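ESX secretion system protein EccC (Thermomonospora curvata, PDB 4NH0) serves as an ATPase of the type VII (ESX) secretion system, binding the exported protein EsxB and possibly acting as the translocase subunit. Local coordinates at residues L419-D424 and V452-A457; L650-G655 and L821-E826; L704-H709 and T887-W892; G919-I924 and Y935-T940. All coordinates share one frame; numbering follows the deposited sequence.

Contact 1. Residues L419-D424 and V452-A457; sequences LFIVLD and VHLLLA
Phe420 and Leu455 meet at the apolar centre of two neighbouring parallel strands, 419-424 and 452-457, in the P-loop NTPase sheet of the first FtsK domain. CG of Phe420 lies anti to the backbone N (chi1 -165°); the ring beyond it reaches the partner strand, its CE1 3.7 Å from CB of Leu455. Its CZ also touches Leu455 CD2, while the ring edge at CD1 faces the carbonyl oxygen of His453, and CG2 of Val422 covers one ring face near the rim. An alanine in place of Phe420 would probably open a gap beside CB and CD2 of Leu455 and take away the ring's contact with Leu328 of helix 317-329. On the other side of the sheet, Ile421 serves two neighbours: CD1 lies 3.7 Å from Val452 CG1, and CG2 packs against Leu454 CD1 at 3.8 Å. Leu454 and Leu456 go on from there to Phe440 of helix 437-450. Backbone bonds of the regular parallel pattern join the strands, among them His453 N to Leu419 O and Ile421 N to His453 O. The pairs run in step from Leu419 with Val452 to Asp424 with Ala457. Strand 337-343 borders 419-424 on its other edge. The polar edge lies at the C-terminal ends of the strands, where Asp424 follows hydrophobic residues as in a Walker B strand and precedes the proposed active-site residue Glu425. Its OD2 makes a salt bridge with Lys317 of the predicted Walker A motif. The last interstrand bond runs from Ala457 N to Leu423 O, 2.9 Å.

Contact 2. Residues L650-G655 and L821-E826; sequences LDLSGG and LGTKLE
In the second FtsK domain, the outermost strand 644-651 and the turn after it lean against the start of strand 823-827, within one mixed sheet of the P-loop NTPase fold. The two strands are not paired: the CA atoms of Leu650 and Thr823 stand 7.5 Å apart, and side chains make most of the contact. Leu650 is the middle of it. Its CG meets the methyl CG2 of Thr823 at 3.8 Å, the two side chains crossing at a slant, while CD2 reaches tip to tip toward CD1 of Leu825 at 4.0 Å. CG2 of Thr823 is anti to the backbone N, and the hydroxyl OG1 sits beside that N (chi1 -61°). The methyl branch therefore serves Leu650, whereas OG1 lies 3.9 Å from CD2 of Leu652, which arrives at about a right angle. That hydroxyl bonds to the carbonyl of Ala656, just past the turn. Leu652 and Leu825 share Val659 of strand 659-662 as a neighbour, and helix 669-683 meets them through Leu680 and Met672 respectively. The turn has its own polar brace, an Asx turn in which Asp651 OD1 accepts from Ser653 N at 3.2 Å. Farther along, Gly655 O approaches CA of Gly822 at 4.4 Å. With leucine and threonine carbons facing one another and the threonine hydroxyl engaged by Ala656, the contact probably rests on van der Waals fit of apolar carbons, and the directional bonds lie within the turn and with flanking residues.

Contact 3. Residues L704-H709 and T887-W892; sequences LAELPH and TIREAW
Pro708 rests on the last turn of helix 877-891, its CD 4.0 Å from CA of Arg889 and its CB 4.0 Å from CD1 of Trp892. The proline ring and the Arg889 side chain cross at about a right angle. Arg889 starts with CG anti to the backbone N (chi1 -172°), and CD lies 3.4 Å from the carbonyl oxygen of Glu706. A bend at chi3 (73°) then turns NE out of the extended line of the chain. OE1 of Glu706 lies over one face of the guanidinium, toward its rim. OE1 and NH1 form a long salt bridge of 3.8 Å in which no N-H points at the oxygen, leaving charge attraction alone to act. A leucine in place of Arg889 would probably leave the Glu706 carboxylate without its opposite charge and Glu706 CB without NH1 beside it. Deeper in, Ile888 holds two branches against the loop: CD1 meets Leu707 CD2 at 3.8 Å, and CG2 lies 3.7 Å from CE1 at the edge of the His709 ring, near its plane. His709 NE2 is bonded to the carbonyl of His684, which would help to fix the turn of that ring. A type I turn from Leu704 to Leu707 lies in the loop that leads into strand 710-714, the outermost strand at one edge of its sheet. Val885 of helix 877-891 also touches this loop, at Leu704, Glu706 and Leu707, and helix 669-683 touches both partners, with Leu682 against Ile888 and Ala681 against His709.

Contact 4. Residues G919-I924 and Y935-T940; sequences GTRIPI and YLDFNT
Arg921 holds its guanidinium, tilted, over the face of the Tyr935 ring, a cation-pi contact with CZ 4.2 Å from the ring centroid and only 12° off the ring normal. The pair sits on a beta hairpin of strands 922-927 and 933-936 in the third FtsK domain. The two planes are 54° apart, which brings one corner down: NH2 reaches 3.2 Å from CE2 of Tyr935. Bends at chi2 and chi3 let the chain double over the ring. Pro923, the non-hydrogen-bonded partner of Tyr935, also packs on it, with CB 3.7 Å from CE1. Ile922 and Leu936 form a hydrogen-bonded antiparallel pair, bonded both ways. On the face of these two residues, helix 954-968 packs through Ile965 and Ile961, and Ile924 CG2 touches Leu936 CD1 at 3.8 Å. Ile924 is also close to Thr1142 of the third ATP site. Next to Leu936, Asp937 makes an Asx turn, its OD2 accepting from Asn939 N, while its carbonyl takes both N and OG1 of Thr940. CD1 of Ile922 meets the ring edge of Phe938 in plane, 3.9 Å from CE2.

In the fold
The four contacts fall in the three FtsK modules: contact 1 in the first, contacts 2 and 3 in the second, contact 4 in the third, with the centres of contacts 1 and 4 about 90 Å apart. Contact 1 is fully buried and joins adjacent central strands by regular backbone bonds. The other three are partly buried. In contacts 2 and 3 side chains do the joining, leucines and a threonine in one and a proline, an isoleucine and a long charge pair in the other; both touch helix 669-683. Contact 4 mixes paired strands with an arginine-tyrosine contact at its more open rim. Contacts 1, 2 and 4 lie near nucleotide-site residues; contact 3 lies away from them.

Contact 1. Residues L419-D424 and V452-A457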
loop_
_atom_site.group_PDB
_atom_site.type_symbol
_atom_site.label_atom_id
_atom_site.label_comp_id
_atom_site.label_asym_id
_atom_site.label_seq_id
_atom_site.Cartn_x
_atom_site.Cartn_y
_atom_site.Cartn_z
ATOM N N LEU A 419 19.012 6.329 36.724
ATOM C CA LEU A 419 17.623 6.135 36.334
ATOM C C LEU A 419 16.830 5.447 37.435
ATOM O O LEU A 419 17.176 4.351 37.871
ATOM C CB LEU A 419 17.538 5.324 35.042
ATOM C CG LEU A 419 16.137 5.217 34.443
ATOM C CD1 LEU A 419 15.597 6.602 34.140
ATOM C CD2 LEU A 419 16.149 4.358 33.191
ATOM N N PHE A 420 15.764 6.101 37.883
ATOM C CA PHE A 420 14.882 5.524 38.888
ATOM C C PHE A 420 13.592 5.051 38.234
ATOM O O PHE A 420 12.837 5.849 37.682
ATOM C CB PHE A 420 14.577 6.536 39.991
ATOM C CG PHE A 420 13.971 5.926 41.222
ATOM C CD1 PHE A 420 14.111 4.574 41.483
ATOM C CD2 PHE A 420 13.251 6.703 42.115
ATOM C CE1 PHE A 420 13.552 4.011 42.613
ATOM C CE2 PHE A 420 12.690 6.144 43.244
ATOM C CZ PHE A 420 12.840 4.796 43.493
ATOM N N ILE A 421 13.345 3.748 38.295
ATOM C CA ILE A 421 12.157 3.172 37.680
ATOM C C ILE A 421 11.132 2.764 38.729
ATOM O O ILE A 421 11.399 1.911 39.573
ATOM C CB ILE A 421 12.509 1.953 36.817
ATOM C CG1 ILE A 421 13.576 2.323 35.788
ATOM C CG2 ILE A 421 11.267 1.415 36.128
ATOM C CD1 ILE A 421 14.009 1.166 34.919
ATOM N N VAL A 422 9.959 3.381 38.667
ATOM C CA VAL A 422 8.884 3.084 39.602
ATOM C C VAL A 422 7.740 2.369 38.894
ATOM O O VAL A 422 6.953 2.993 38.183
ATOM C CB VAL A 422 8.351 4.362 40.269
ATOM C CG1 VAL A 422 7.356 4.014 41.360
ATOM C CG2 VAL A 422 9.499 5.175 40.838
ATOM N N LEU A 423 7.653 1.056 39.087
ATOM C CA LEU A 423 6.610 0.264 38.450
ATOM C C LEU A 423 5.558 -0.150 39.472
ATOM O O LEU A 423 5.816 -0.987 40.337
ATOM C CB LEU A 423 7.215 -0.969 37.770
ATOM C CG LEU A 423 6.461 -1.598 36.594
ATOM C CD1 LEU A 423 7.380 -2.528 35.823
ATOM C CD2 LEU A 423 5.218 -2.350 37.044
ATOM N N ASP A 424 4.373 0.439 39.366
ATOM C CA ASP A 424 3.275 0.114 40.267
ATOM C C ASP A 424 2.487 -1.080 39.739
ATOM O O ASP A 424 2.410 -1.293 38.529
ATOM C CB ASP A 424 2.353 1.321 40.449
ATOM C CG ASP A 424 1.525 1.239 41.719
ATOM O OD1 ASP A 424 1.386 0.131 42.275
ATOM O OD2 ASP A 424 1.011 2.287 42.161
ATOM N N VAL A 452 20.860 2.189 37.133
ATOM C CA VAL A 452 19.416 2.036 37.004
ATOM C C VAL A 452 18.823 1.452 38.279
ATOM O O VAL A 452 19.105 0.309 38.636
ATOM C CB VAL A 452 19.046 1.138 35.813
ATOM C CG1 VAL A 452 17.554 0.865 35.803
ATOM C CG2 VAL A 452 19.482 1.783 34.510
ATOM N N HIS A 453 18.003 2.242 38.963
ATOM C CA HIS A 453 17.393 1.809 40.212
ATOM C C HIS A 453 15.917 1.490 40.022
ATOM O O HIS A 453 15.177 2.262 39.414
ATOM C CB HIS A 453 17.571 2.877 41.291
ATOM C CG HIS A 453 19.001 3.230 41.557
ATOM N ND1 HIS A 453 19.781 2.542 42.462
ATOM C CD2 HIS A 453 19.794 4.194 41.033
ATOM C CE1 HIS A 453 20.991 3.069 42.486
ATOM N NE2 HIS A 453 21.026 4.072 41.629
ATOM N N LEU A 454 15.496 0.346 40.549
ATOM C CA LEU A 454 14.125 -0.117 40.384
ATOM C C LEU A 454 13.352 -0.077 41.697
ATOM O O LEU A 454 13.913 -0.300 42.768
ATOM C CB LEU A 454 14.114 -1.538 39.814
ATOM C CG LEU A 454 12.754 -2.200 39.580
ATOM C CD1 LEU A 454 11.921 -1.389 38.603
ATOM C CD2 LEU A 454 12.930 -3.625 39.085
ATOM N N LEU A 455 12.061 0.221 41.605
ATOM C CA LEU A 455 11.172 0.160 42.756
ATOM C C LEU A 455 9.857 -0.504 42.368
ATOM O O LEU A 455 9.004 0.112 41.733
ATOM C CB LEU A 455 10.911 1.556 43.320
ATOM C CG LEU A 455 9.938 1.606 44.499
ATOM C CD1 LEU A 455 10.428 0.724 45.634
ATOM C CD2 LEU A 455 9.736 3.033 44.975
ATOM N N LEU A 456 9.705 -1.767 42.749
ATOM C CA LEU A 456 8.494 -2.515 42.441
ATOM C C LEU A 456 7.433 -2.301 43.511
ATOM O O LEU A 456 7.650 -2.603 44.683
ATOM C CB LEU A 456 8.806 -4.003 42.295
ATOM C CG LEU A 456 9.786 -4.357 41.177
ATOM C CD1 LEU A 456 10.028 -5.854 41.126
ATOM C CD2 LEU A 456 9.270 -3.848 39.842
ATOM N N ALA A 457 6.286 -1.776 43.099
ATOM C CA ALA A 457 5.193 -1.512 44.024
ATOM C C ALA A 457 3.927 -2.235 43.589
ATOM O O ALA A 457 3.610 -2.290 42.402
ATOM C CB ALA A 457 4.940 -0.020 44.133
#

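Contact 2. Residues L650-G655 and L821-E826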
loop_
_atom_site.group_PDB
_atom_site.type_symbol
_atom_site.label_atom_id
_atom_site.label_comp_id
_atom_site.label_asym_id
_atom_site.label_seq_id
_atom_site.Cartn_x
_atom_site.Cartn_y
_atom_site.Cartn_z
ATOM N N LEU A 650 11.040 3.563 0.641
ATOM C CA LEU A 650 11.045 2.495 -0.323
ATOM C C LEU A 650 11.997 2.813 -1.449
ATOM O O LEU A 650 12.067 3.929 -1.888
ATOM C CB LEU A 650 9.646 2.332 -0.867
ATOM C CG LEU A 650 8.673 1.470 -0.087
ATOM C CD1 LEU A 650 8.930 1.582 1.388
ATOM C CD2 LEU A 650 7.260 1.887 -0.395
ATOM N N ASP A 651 12.740 1.819 -1.900
ATOM C CA ASP A 651 13.720 1.981 -2.966
ATOM C C ASP A 651 13.216 1.315 -4.239
ATOM O O ASP A 651 13.540 0.162 -4.518
ATOM C CB ASP A 651 15.073 1.394 -2.558
ATOM C CG ASP A 651 16.202 1.838 -3.471
ATOM O OD1 ASP A 651 15.921 2.438 -4.528
ATOM O OD2 ASP A 651 17.376 1.582 -3.132
ATOM N N LEU A 652 12.424 2.052 -5.010
ATOM C CA LEU A 652 11.850 1.525 -6.240
ATOM C C LEU A 652 12.772 1.776 -7.428
ATOM O O LEU A 652 12.345 1.718 -8.580
ATOM C CB LEU A 652 10.478 2.149 -6.498
ATOM C CG LEU A 652 9.504 2.141 -5.319
ATOM C CD1 LEU A 652 8.146 2.675 -5.740
ATOM C CD2 LEU A 652 9.376 0.747 -4.731
ATOM N N SER A 653 14.040 2.046 -7.139
ATOM C CA SER A 653 15.020 2.350 -8.175
ATOM C C SER A 653 15.605 1.093 -8.807
ATOM O O SER A 653 16.711 1.121 -9.344
ATOM C CB SER A 653 16.144 3.210 -7.601
ATOM O OG SER A 653 17.186 3.381 -8.545
ATOM N N GLY A 654 14.864 -0.007 -8.743
ATOM C CA GLY A 654 15.311 -1.256 -9.330
ATOM C C GLY A 654 15.347 -2.394 -8.332
ATOM O O GLY A 654 15.601 -2.185 -7.146
ATOM N N GLY A 655 15.096 -3.605 -8.816
ATOM C CA GLY A 655 15.071 -4.778 -7.963
ATOM C C GLY A 655 13.779 -4.870 -7.178
ATOM O O GLY A 655 12.957 -5.754 -7.411
ATOM N N LEU A 821 6.932 -9.374 -6.700
ATOM C CA LEU A 821 6.725 -8.169 -5.910
ATOM C C LEU A 821 7.848 -8.002 -4.893
ATOM O O LEU A 821 7.789 -8.548 -3.794
ATOM C CB LEU A 821 5.367 -8.218 -5.210
ATOM C CG LEU A 821 4.167 -8.370 -6.148
ATOM C CD1 LEU A 821 2.883 -8.586 -5.367
ATOM C CD2 LEU A 821 4.044 -7.159 -7.054
ATOM N N GLY A 822 8.872 -7.247 -5.275
ATOM C CA GLY A 822 10.035 -7.041 -4.429
ATOM C C GLY A 822 9.716 -6.321 -3.136
ATOM O O GLY A 822 10.083 -6.778 -2.056
ATOM N N THR A 823 9.032 -5.187 -3.246
ATOM C CA THR A 823 8.632 -4.426 -2.070
ATOM C C THR A 823 7.221 -4.803 -1.642
ATOM O O THR A 823 6.245 -4.398 -2.270
ATOM C CB THR A 823 8.691 -2.911 -2.322
ATOM O OG1 THR A 823 10.032 -2.530 -2.648
ATOM C CG2 THR A 823 8.251 -2.154 -1.084
ATOM N N LYS A 824 7.117 -5.585 -0.574
ATOM C CA LYS A 824 5.817 -5.994 -0.064
ATOM C C LYS A 824 5.419 -5.155 1.140
ATOM O O LYS A 824 6.162 -5.053 2.113
ATOM C CB LYS A 824 5.821 -7.478 0.305
ATOM C CG LYS A 824 6.098 -8.402 -0.867
ATOM C CD LYS A 824 5.663 -9.823 -0.564
ATOM C CE LYS A 824 6.131 -10.782 -1.641
ATOM N NZ LYS A 824 7.616 -10.867 -1.693
ATOM N N LEU A 825 4.238 -4.552 1.062
ATOM C CA LEU A 825 3.715 -3.745 2.154
ATOM C C LEU A 825 2.537 -4.458 2.803
ATOM O O LEU A 825 1.411 -4.391 2.314
ATOM C CB LEU A 825 3.304 -2.364 1.646
ATOM C CG LEU A 825 4.431 -1.595 0.952
ATOM C CD1 LEU A 825 3.940 -0.267 0.405
ATOM C CD2 LEU A 825 5.594 -1.386 1.908
ATOM N N GLU A 826 2.811 -5.147 3.905
ATOM C CA GLU A 826 1.809 -5.975 4.562
ATOM C C GLU A 826 1.114 -5.240 5.700
ATOM O O GLU A 826 1.760 -4.614 6.538
ATOM C CB GLU A 826 2.450 -7.260 5.086
ATOM C CG GLU A 826 1.501 -8.170 5.840
ATOM C CD GLU A 826 2.170 -9.447 6.301
ATOM O OE1 GLU A 826 2.992 -9.997 5.539
ATOM O OE2 GLU A 826 1.879 -9.901 7.427
#

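Contact 3. Residues L704-H709 and T887-W892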
loop_
_atom_site.group_PDB
_atom_site.type_symbol
_atom_site.label_atom_id
_atom_site.label_comp_id
_atom_site.label_asym_id
_atom_site.label_seq_id
_atom_site.Cartn_x
_atom_site.Cartn_y
_atom_site.Cartn_z
ATOM N N LEU A 704 -7.495 11.019 -7.364
ATOM C CA LEU A 704 -6.177 11.419 -7.839
ATOM C C LEU A 704 -6.144 11.553 -9.356
ATOM O O LEU A 704 -5.084 11.762 -9.941
ATOM C CB LEU A 704 -5.117 10.412 -7.388
ATOM C CG LEU A 704 -4.954 10.193 -5.884
ATOM C CD1 LEU A 704 -3.897 9.138 -5.613
ATOM C CD2 LEU A 704 -4.600 11.494 -5.191
ATOM N N ALA A 705 -7.307 11.439 -9.986
ATOM C CA ALA A 705 -7.397 11.430 -11.443
ATOM C C ALA A 705 -6.952 12.746 -12.072
ATOM O O ALA A 705 -6.556 12.780 -13.236
ATOM C CB ALA A 705 -8.816 11.101 -11.875
ATOM N N GLU A 706 -7.019 13.827 -11.302
ATOM C CA GLU A 706 -6.669 15.144 -11.819
ATOM C C GLU A 706 -5.190 15.457 -11.630
ATOM O O GLU A 706 -4.723 16.532 -12.007
ATOM C CB GLU A 706 -7.525 16.223 -11.154
ATOM C CG GLU A 706 -9.004 16.121 -11.489
ATOM C CD GLU A 706 -9.823 17.230 -10.862
ATOM O OE1 GLU A 706 -9.506 18.413 -11.104
ATOM O OE2 GLU A 706 -10.784 16.920 -10.128
ATOM N N LEU A 707 -4.455 14.519 -11.042
ATOM C CA LEU A 707 -3.010 14.652 -10.930
ATOM C C LEU A 707 -2.380 14.667 -12.314
ATOM O O LEU A 707 -2.818 13.944 -13.206
ATOM C CB LEU A 707 -2.417 13.511 -10.100
ATOM C CG LEU A 707 -2.349 13.693 -8.584
ATOM C CD1 LEU A 707 -1.883 12.409 -7.924
ATOM C CD2 LEU A 707 -1.423 14.840 -8.230
ATOM N N PRO A 708 -1.348 15.497 -12.501
ATOM C CA PRO A 708 -0.640 15.522 -13.781
ATOM C C PRO A 708 0.213 14.273 -13.976
ATOM O O PRO A 708 0.677 14.008 -15.083
ATOM C CB PRO A 708 0.228 16.777 -13.675
ATOM C CG PRO A 708 0.455 16.944 -12.214
ATOM C CD PRO A 708 -0.808 16.482 -11.549
ATOM N N HIS A 709 0.405 13.513 -12.902
ATOM C CA HIS A 709 1.212 12.299 -12.952
ATOM C C HIS A 709 0.409 11.093 -13.430
ATOM O O HIS A 709 0.970 10.151 -13.984
ATOM C CB HIS A 709 1.817 12.004 -11.580
ATOM C CG HIS A 709 2.719 13.086 -11.072
ATOM N ND1 HIS A 709 2.242 14.278 -10.571
ATOM C CD2 HIS A 709 4.068 13.154 -10.986
ATOM C CE1 HIS A 709 3.258 15.034 -10.198
ATOM N NE2 HIS A 709 4.378 14.377 -10.440
ATOM N N THR A 887 -2.905 21.482 -5.557
ATOM C CA THR A 887 -1.633 22.165 -5.364
ATOM C C THR A 887 -0.582 21.695 -6.363
ATOM O O THR A 887 0.155 22.502 -6.927
ATOM C CB THR A 887 -1.098 21.956 -3.936
ATOM O OG1 THR A 887 -2.136 22.234 -2.989
ATOM C CG2 THR A 887 0.088 22.867 -3.670
ATOM N N ILE A 888 -0.521 20.385 -6.579
ATOM C CA ILE A 888 0.476 19.799 -7.469
ATOM C C ILE A 888 0.200 20.138 -8.931
ATOM O O ILE A 888 1.120 20.449 -9.688
ATOM C CB ILE A 888 0.536 18.268 -7.313
ATOM C CG1 ILE A 888 0.788 17.891 -5.853
ATOM C CG2 ILE A 888 1.618 17.679 -8.203
ATOM C CD1 ILE A 888 0.855 16.402 -5.613
ATOM N N ARG A 889 -1.068 20.079 -9.322
ATOM C CA ARG A 889 -1.454 20.344 -10.703
ATOM C C ARG A 889 -1.161 21.786 -11.102
ATOM O O ARG A 889 -0.609 22.044 -12.170
ATOM C CB ARG A 889 -2.939 20.038 -10.916
ATOM C CG ARG A 889 -3.376 20.112 -12.370
ATOM C CD ARG A 889 -4.866 19.855 -12.530
ATOM N NE ARG A 889 -5.675 20.975 -12.059
ATOM C CZ ARG A 889 -6.315 20.998 -10.895
ATOM N NH1 ARG A 889 -6.241 19.958 -10.077
ATOM N NH2 ARG A 889 -7.029 22.060 -10.548
ATOM N N GLU A 890 -1.529 22.721 -10.232
ATOM C CA GLU A 890 -1.361 24.142 -10.513
ATOM C C GLU A 890 0.100 24.574 -10.428
ATOM O O GLU A 890 0.463 25.653 -10.895
ATOM C CB GLU A 890 -2.208 24.974 -9.550
ATOM C CG GLU A 890 -3.706 24.828 -9.763
ATOM C CD GLU A 890 -4.518 25.619 -8.758
ATOM O OE1 GLU A 890 -3.920 26.183 -7.817
ATOM O OE2 GLU A 890 -5.757 25.679 -8.909
ATOM N N ALA A 891 0.934 23.730 -9.831
ATOM C CA ALA A 891 2.355 24.024 -9.711
ATOM C C ALA A 891 3.123 23.503 -10.919
ATOM O O ALA A 891 4.272 23.877 -11.145
ATOM C CB ALA A 891 2.913 23.429 -8.433
ATOM N N TRP A 892 2.478 22.636 -11.694
ATOM C CA TRP A 892 3.104 22.062 -12.878
ATOM C C TRP A 892 2.548 22.678 -14.155
ATOM O O TRP A 892 1.355 22.574 -14.437
ATOM C CB TRP A 892 2.913 20.546 -12.905
ATOM C CG TRP A 892 3.456 19.909 -14.142
ATOM C CD1 TRP A 892 2.746 19.479 -15.222
ATOM C CD2 TRP A 892 4.832 19.644 -14.435
ATOM N NE1 TRP A 892 3.594 18.955 -16.167
ATOM C CE2 TRP A 892 4.881 19.044 -15.707
ATOM C CE3 TRP A 892 6.029 19.853 -13.742
ATOM C CZ2 TRP A 892 6.077 18.653 -16.302
ATOM C CZ3 TRP A 892 7.214 19.462 -14.334
ATOM C CH2 TRP A 892 7.230 18.869 -15.600
#

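Contact 4. Residues G919-I924 and Y935-T940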
loop_
_atom_site.group_PDB
_atom_site.type_symbol
_atom_site.label_atom_id
_atom_site.label_comp_id
_atom_site.label_asym_id
_atom_site.label_seq_id
_atom_site.Cartn_x
_atom_site.Cartn_y
_atom_site.Cartn_z
ATOM N N GLY A 919 -1.415 -2.776 -50.606
ATOM C CA GLY A 919 -1.392 -3.700 -51.722
ATOM C C GLY A 919 -2.774 -4.276 -51.940
ATOM O O GLY A 919 -3.772 -3.600 -51.698
ATOM N N THR A 920 -2.841 -5.528 -52.382
ATOM C CA THR A 920 -4.120 -6.180 -52.640
ATOM C C THR A 920 -4.907 -6.432 -51.355
ATOM O O THR A 920 -6.101 -6.720 -51.398
ATOM C CB THR A 920 -3.931 -7.516 -53.378
ATOM O OG1 THR A 920 -2.901 -8.277 -52.736
ATOM C CG2 THR A 920 -3.540 -7.271 -54.824
ATOM N N ARG A 921 -4.235 -6.322 -50.215
ATOM C CA ARG A 921 -4.894 -6.461 -48.924
ATOM C C ARG A 921 -5.799 -5.266 -48.658
ATOM O O ARG A 921 -5.487 -4.144 -49.051
ATOM C CB ARG A 921 -3.861 -6.600 -47.811
ATOM C CG ARG A 921 -2.813 -7.655 -48.091
ATOM C CD ARG A 921 -1.462 -7.225 -47.569
ATOM N NE ARG A 921 -1.466 -7.071 -46.120
ATOM C CZ ARG A 921 -0.517 -6.441 -45.439
ATOM N NH1 ARG A 921 0.510 -5.900 -46.080
ATOM N NH2 ARG A 921 -0.595 -6.348 -44.120
ATOM N N ILE A 922 -6.921 -5.511 -47.991
ATOM C CA ILE A 922 -7.893 -4.459 -47.727
ATOM C C ILE A 922 -8.113 -4.258 -46.233
ATOM O O ILE A 922 -8.707 -5.106 -45.573
ATOM C CB ILE A 922 -9.247 -4.769 -48.387
ATOM C CG1 ILE A 922 -9.054 -5.163 -49.851
ATOM C CG2 ILE A 922 -10.182 -3.579 -48.266
ATOM C CD1 ILE A 922 -10.324 -5.607 -50.535
ATOM N N PRO A 923 -7.630 -3.130 -45.695
ATOM C CA PRO A 923 -7.860 -2.807 -44.285
ATOM C C PRO A 923 -9.328 -2.496 -44.025
ATOM O O PRO A 923 -9.951 -1.797 -44.819
ATOM C CB PRO A 923 -6.985 -1.574 -44.060
ATOM C CG PRO A 923 -6.875 -0.950 -45.403
ATOM C CD PRO A 923 -6.845 -2.089 -46.378
ATOM N N ILE A 924 -9.872 -3.020 -42.932
ATOM C CA ILE A 924 -11.274 -2.795 -42.601
ATOM C C ILE A 924 -11.417 -2.078 -41.266
ATOM O O ILE A 924 -12.494 -1.594 -40.925
ATOM C CB ILE A 924 -12.063 -4.115 -42.553
ATOM C CG1 ILE A 924 -11.493 -5.039 -41.478
ATOM C CG2 ILE A 924 -12.038 -4.798 -43.909
ATOM C CD1 ILE A 924 -12.215 -6.360 -41.366
ATOM N N TYR A 935 -6.509 -6.510 -41.793
ATOM C CA TYR A 935 -6.647 -6.655 -43.237
ATOM C C TYR A 935 -7.476 -7.862 -43.659
ATOM O O TYR A 935 -7.645 -8.816 -42.902
ATOM C CB TYR A 935 -5.266 -6.752 -43.891
ATOM C CG TYR A 935 -4.376 -5.559 -43.643
ATOM C CD1 TYR A 935 -4.490 -4.411 -44.413
ATOM C CD2 TYR A 935 -3.415 -5.584 -42.643
ATOM C CE1 TYR A 935 -3.677 -3.321 -44.189
ATOM C CE2 TYR A 935 -2.599 -4.500 -42.413
ATOM C CZ TYR A 935 -2.734 -3.371 -43.189
ATOM O OH TYR A 935 -1.919 -2.290 -42.960
ATOM N N LEU A 936 -7.988 -7.798 -44.883
ATOM C CA LEU A 936 -8.630 -8.934 -45.530
ATOM C C LEU A 936 -7.921 -9.226 -46.844
ATOM O O LEU A 936 -7.913 -8.395 -47.749
ATOM C CB LEU A 936 -10.113 -8.661 -45.780
ATOM C CG LEU A 936 -11.042 -8.680 -44.569
ATOM C CD1 LEU A 936 -12.472 -8.414 -45.001
ATOM C CD2 LEU A 936 -10.939 -10.008 -43.841
ATOM N N ASP A 937 -7.321 -10.406 -46.948
ATOM C CA ASP A 937 -6.574 -10.771 -48.143
ATOM C C ASP A 937 -7.289 -11.870 -48.921
ATOM O O ASP A 937 -7.221 -13.043 -48.558
ATOM C CB ASP A 937 -5.159 -11.212 -47.768
ATOM C CG ASP A 937 -4.296 -11.495 -48.979
ATOM O OD1 ASP A 937 -3.201 -12.064 -48.804
ATOM O OD2 ASP A 937 -4.714 -11.150 -50.103
ATOM N N PHE A 938 -7.964 -11.483 -49.998
ATOM C CA PHE A 938 -8.763 -12.414 -50.786
ATOM C C PHE A 938 -7.923 -13.306 -51.696
ATOM O O PHE A 938 -8.459 -13.998 -52.561
ATOM C CB PHE A 938 -9.790 -11.651 -51.624
ATOM C CG PHE A 938 -10.882 -11.017 -50.814
ATOM C CD1 PHE A 938 -11.807 -11.799 -50.146
ATOM C CD2 PHE A 938 -10.993 -9.641 -50.729
ATOM C CE1 PHE A 938 -12.816 -11.222 -49.401
ATOM C CE2 PHE A 938 -12.002 -9.059 -49.987
ATOM C CZ PHE A 938 -12.913 -9.851 -49.323
ATOM N N ASN A 939 -6.609 -13.288 -51.507
ATOM C CA ASN A 939 -5.727 -14.191 -52.234
ATOM C C ASN A 939 -5.399 -15.410 -51.384
ATOM O O ASN A 939 -4.905 -16.418 -51.887
ATOM C CB ASN A 939 -4.442 -13.477 -52.655
ATOM C CG ASN A 939 -4.674 -12.461 -53.755
ATOM O OD1 ASN A 939 -5.604 -12.592 -54.550
ATOM N ND2 ASN A 939 -3.824 -11.442 -53.807
ATOM N N THR A 940 -5.683 -15.304 -50.091
ATOM C CA THR A 940 -5.442 -16.395 -49.156
ATOM C C THR A 940 -6.749 -17.093 -48.792
ATOM O O THR A 940 -6.879 -18.307 -48.943
ATOM C CB THR A 940 -4.756 -15.893 -47.876
ATOM O OG1 THR A 940 -5.526 -14.828 -47.307
ATOM C CG2 THR A 940 -3.362 -15.382 -48.191
#